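Local structure of phosphatidylserine synthase (3HSI) at residues F38-I46 and F146-A157. The protein is a phosphatidylserine synthase of the phospholipase D superfamily, carrying a phospholipase D active-site motif and a PLD-like domain. Sequence-based numbering, arbitrary orientation.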
loop_
_atom_site.group_PDB
_atom_site.type_symbol
_atom_site.label_atom_id
_atom_site.label_comp_id
_atom_site.label_asym_id
_atom_site.label_seq_id
_atom_site.Cartn_x
_atom_site.Cartn_y
_atom_site.Cartn_z
ATOM N N PHE C 38 25.676 22.499 -9.674
ATOM C CA PHE C 38 25.101 22.033 -8.428
ATOM C C PHE C 38 26.183 21.527 -7.460
ATOM O O PHE C 38 26.224 21.930 -6.297
ATOM C CB PHE C 38 24.076 20.915 -8.763
ATOM C CG PHE C 38 23.426 20.271 -7.555
ATOM C CD1 PHE C 38 22.782 21.055 -6.572
ATOM C CD2 PHE C 38 23.405 18.895 -7.434
ATOM C CE1 PHE C 38 22.146 20.438 -5.448
ATOM C CE2 PHE C 38 22.800 18.268 -6.330
ATOM C CZ PHE C 38 22.159 19.031 -5.336
ATOM N N LYS C 39 27.049 20.633 -7.942
ATOM C CA LYS C 39 28.211 20.216 -7.188
ATOM C C LYS C 39 29.046 21.417 -6.717
ATOM O O LYS C 39 29.445 21.501 -5.569
ATOM C CB LYS C 39 29.093 19.295 -8.016
ATOM C CG LYS C 39 30.286 18.799 -7.198
ATOM C CD LYS C 39 31.188 17.869 -7.957
ATOM C CE LYS C 39 32.384 17.539 -7.127
ATOM N NZ LYS C 39 33.381 16.769 -7.931
ATOM N N THR C 40 29.317 22.350 -7.610
ATOM C CA THR C 40 30.113 23.510 -7.217
ATOM C C THR C 40 29.439 24.338 -6.113
ATOM O O THR C 40 30.093 24.736 -5.154
ATOM C CB THR C 40 30.388 24.341 -8.443
ATOM O OG1 THR C 40 30.899 23.450 -9.444
ATOM C CG2 THR C 40 31.438 25.439 -8.144
ATOM N N GLN C 41 28.135 24.579 -6.253
ATOM C CA GLN C 41 27.373 25.295 -5.234
ATOM C C GLN C 41 27.368 24.601 -3.867
ATOM O O GLN C 41 27.667 25.237 -2.867
ATOM C CB GLN C 41 25.937 25.617 -5.697
ATOM C CG GLN C 41 25.828 26.875 -6.544
ATOM C CD GLN C 41 26.659 28.037 -6.019
ATOM O OE1 GLN C 41 26.527 28.444 -4.874
ATOM N NE2 GLN C 41 27.541 28.551 -6.854
ATOM N N ILE C 42 27.080 23.305 -3.832
ATOM C CA ILE C 42 27.174 22.524 -2.585
ATOM C C ILE C 42 28.515 22.800 -1.893
ATOM O O ILE C 42 28.544 23.230 -0.758
ATOM C CB ILE C 42 26.998 21.002 -2.809
ATOM C CG1 ILE C 42 25.584 20.693 -3.279
ATOM C CG2 ILE C 42 27.292 20.209 -1.507
ATOM C CD1 ILE C 42 25.497 19.333 -3.931
ATOM N N ILE C 43 29.609 22.586 -2.601
ATOM C CA ILE C 43 30.930 22.803 -2.044
ATOM C C ILE C 43 31.163 24.224 -1.495
ATOM O O ILE C 43 31.612 24.389 -0.362
ATOM C CB ILE C 43 32.021 22.419 -3.041
ATOM C CG1 ILE C 43 31.930 20.912 -3.314
ATOM C CG2 ILE C 43 33.414 22.820 -2.489
ATOM C CD1 ILE C 43 32.929 20.388 -4.366
ATOM N N GLU C 44 30.801 25.232 -2.279
ATOM C CA GLU C 44 30.975 26.632 -1.897
ATOM C C GLU C 44 30.134 27.000 -0.649
ATOM O O GLU C 44 30.577 27.759 0.260
ATOM C CB GLU C 44 30.532 27.484 -3.083
ATOM C CG GLU C 44 30.990 28.895 -3.037
ATOM C CD GLU C 44 30.694 29.646 -4.330
ATOM O OE1 GLU C 44 30.272 29.009 -5.322
ATOM O OE2 GLU C 44 30.891 30.883 -4.352
ATOM N N LEU C 45 28.925 26.461 -0.614
ATOM C CA LEU C 45 28.010 26.700 0.492
ATOM C C LEU C 45 28.482 26.020 1.791
ATOM O O LEU C 45 28.374 26.624 2.884
ATOM C CB LEU C 45 26.578 26.259 0.128
ATOM C CG LEU C 45 25.890 27.245 -0.826
ATOM C CD1 LEU C 45 24.521 26.713 -1.189
ATOM C CD2 LEU C 45 25.833 28.691 -0.234
ATOM N N ILE C 46 29.033 24.806 1.673
ATOM C CA ILE C 46 29.565 24.089 2.835
ATOM C C ILE C 46 30.762 24.856 3.406
ATOM O O ILE C 46 30.818 25.091 4.621
ATOM C CB ILE C 46 29.953 22.627 2.509
ATOM C CG1 ILE C 46 28.697 21.760 2.284
ATOM C CG2 ILE C 46 30.807 22.007 3.633
ATOM C CD1 ILE C 46 28.998 20.420 1.609
ATOM N N PHE C 146 18.491 21.579 1.186
ATOM C CA PHE C 146 19.712 21.729 1.924
ATOM C C PHE C 146 19.678 23.152 2.453
ATOM O O PHE C 146 19.396 24.088 1.722
ATOM C CB PHE C 146 20.941 21.632 1.011
ATOM C CG PHE C 146 21.037 20.374 0.207
ATOM C CD1 PHE C 146 20.280 19.250 0.512
ATOM C CD2 PHE C 146 21.929 20.309 -0.850
ATOM C CE1 PHE C 146 20.390 18.081 -0.239
ATOM C CE2 PHE C 146 22.065 19.148 -1.599
ATOM C CZ PHE C 146 21.288 18.016 -1.284
ATOM N N VAL C 147 19.974 23.327 3.732
ATOM C CA VAL C 147 20.023 24.646 4.287
ATOM C C VAL C 147 21.424 24.860 4.803
ATOM O O VAL C 147 21.916 24.067 5.596
ATOM C CB VAL C 147 18.989 24.822 5.420
ATOM C CG1 VAL C 147 19.134 26.213 6.107
ATOM C CG2 VAL C 147 17.555 24.568 4.900
ATOM N N PHE C 148 22.063 25.928 4.326
ATOM C CA PHE C 148 23.381 26.335 4.810
ATOM C C PHE C 148 23.178 27.707 5.365
ATOM O O PHE C 148 22.940 28.655 4.611
ATOM C CB PHE C 148 24.409 26.383 3.670
ATOM C CG PHE C 148 24.467 25.114 2.852
ATOM C CD1 PHE C 148 23.647 24.946 1.746
ATOM C CD2 PHE C 148 25.350 24.092 3.183
ATOM C CE1 PHE C 148 23.705 23.798 0.997
ATOM C CE2 PHE C 148 25.418 22.931 2.428
ATOM C CZ PHE C 148 24.595 22.770 1.348
ATOM N N ASP C 149 23.275 27.826 6.683
ATOM C CA ASP C 149 22.982 29.074 7.349
ATOM C C ASP C 149 21.617 29.564 6.899
ATOM O O ASP C 149 20.629 28.886 7.213
ATOM C CB ASP C 149 24.126 30.086 7.170
ATOM C CG ASP C 149 25.387 29.643 7.892
ATOM O OD1 ASP C 149 25.352 28.567 8.529
ATOM O OD2 ASP C 149 26.413 30.357 7.824
ATOM N N ASP C 150 21.569 30.681 6.159
ATOM C CA ASP C 150 20.330 31.294 5.666
ATOM C C ASP C 150 20.077 31.060 4.149
ATOM O O ASP C 150 19.249 31.760 3.535
ATOM C CB ASP C 150 20.334 32.801 5.942
ATOM C CG ASP C 150 20.169 33.151 7.420
ATOM O OD1 ASP C 150 19.594 32.348 8.203
ATOM O OD2 ASP C 150 20.607 34.269 7.802
ATOM N N THR C 151 20.755 30.072 3.555
ATOM C CA THR C 151 20.584 29.763 2.135
ATOM C C THR C 151 19.941 28.379 1.904
ATOM O O THR C 151 20.406 27.368 2.455
ATOM C CB THR C 151 21.942 29.921 1.392
ATOM O OG1 THR C 151 22.413 31.248 1.633
ATOM C CG2 THR C 151 21.813 29.749 -0.105
ATOM N N VAL C 152 18.860 28.342 1.117
ATOM C CA VAL C 152 18.265 27.082 0.703
ATOM C C VAL C 152 18.768 26.661 -0.688
ATOM O O VAL C 152 18.692 27.432 -1.645
ATOM C CB VAL C 152 16.737 27.118 0.732
ATOM C CG1 VAL C 152 16.167 25.814 0.208
ATOM C CG2 VAL C 152 16.229 27.336 2.155
ATOM N N LEU C 153 19.287 25.432 -0.785
ATOM C CA LEU C 153 19.573 24.829 -2.083
ATOM C C LEU C 153 18.575 23.690 -2.261
ATOM O O LEU C 153 18.631 22.697 -1.550
ATOM C CB LEU C 153 21.024 24.343 -2.149
ATOM C CG LEU C 153 21.582 23.880 -3.502
ATOM C CD1 LEU C 153 21.472 24.976 -4.585
ATOM C CD2 LEU C 153 23.058 23.426 -3.389
ATOM N N TYR C 154 17.642 23.863 -3.185
ATOM C CA TYR C 154 16.557 22.908 -3.347
ATOM C C TYR C 154 16.735 22.124 -4.644
ATOM O O TYR C 154 16.964 22.714 -5.703
ATOM C CB TYR C 154 15.200 23.617 -3.319
ATOM C CG TYR C 154 14.024 22.666 -3.165
ATOM C CD1 TYR C 154 13.486 22.384 -1.904
ATOM C CD2 TYR C 154 13.455 22.027 -4.292
ATOM C CE1 TYR C 154 12.414 21.491 -1.767
ATOM C CE2 TYR C 154 12.407 21.147 -4.162
ATOM C CZ TYR C 154 11.884 20.880 -2.896
ATOM O OH TYR C 154 10.841 19.989 -2.778
ATOM N N SER C 155 16.602 20.801 -4.561
ATOM C CA SER C 155 16.761 19.945 -5.724
ATOM C C SER C 155 16.234 18.544 -5.464
ATOM O O SER C 155 16.255 18.057 -4.322
ATOM C CB SER C 155 18.237 19.805 -6.098
ATOM O OG SER C 155 18.344 19.002 -7.250
ATOM N N GLY C 156 15.811 17.880 -6.530
ATOM C CA GLY C 156 15.382 16.472 -6.410
ATOM C C GLY C 156 16.571 15.514 -6.269
ATOM O O GLY C 156 16.380 14.328 -6.025
ATOM N N ALA C 157 17.796 16.045 -6.399
ATOM C CA ALA C 157 19.032 15.230 -6.515
ATOM C C ALA C 157 19.471 14.649 -5.181
ATOM O O ALA C 157 19.373 15.322 -4.148
ATOM C CB ALA C 157 20.163 16.073 -7.076
#
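L45 lays its CB over one face of the F148 ring, a CH-pi contact with CB 3.7 Å from the ring centroid and only 15° off the normal; the flat aromatic face suits the CB hydrogens. The same leucine brings CD1 to 3.5 Å from F148 CD1, and I46 reaches the ring obliquely, its CG1 3.5 Å from F148 CE2. The F38 ring, at the start of 38-46, has I42 CD1 over one face and S155 OG over the other, both toward the rim, while L153 CG lies at its edge, in plane; it also stacks with Y175 of strand 171-179. F38 CG stands anti to the backbone N (chi1 177°), a torsion that swings the ring toward 146-157, where CZ comes 3.7 Å from F146 CE2 of the hairpin and CE2 3.5 Å from A157 CB just beyond it. A small alanine suits that spot, letting the aromatic carbon come close. Between the F38 and F148 rings, the branched L153 touches two neighbours with one methyl, CD2 meeting I42 CG1 and F38 CE1, each at 3.7 Å. F146, F148, T151, L153, S155 and A157 all direct their CB toward helix 35-48, which packs on this part of the mixed sheet, within the phospholipase D motif region. S155 OG accepts from A157 N (3.1 Å), forming an ST turn, and is also hydrogen-bonded to R174 O, so its polarity is satisfied beside F38. With no hydrogen bond crossing between the segments, van der Waals packing, the CH-pi contact and 496 Å² of mainly apolar burial hold them together.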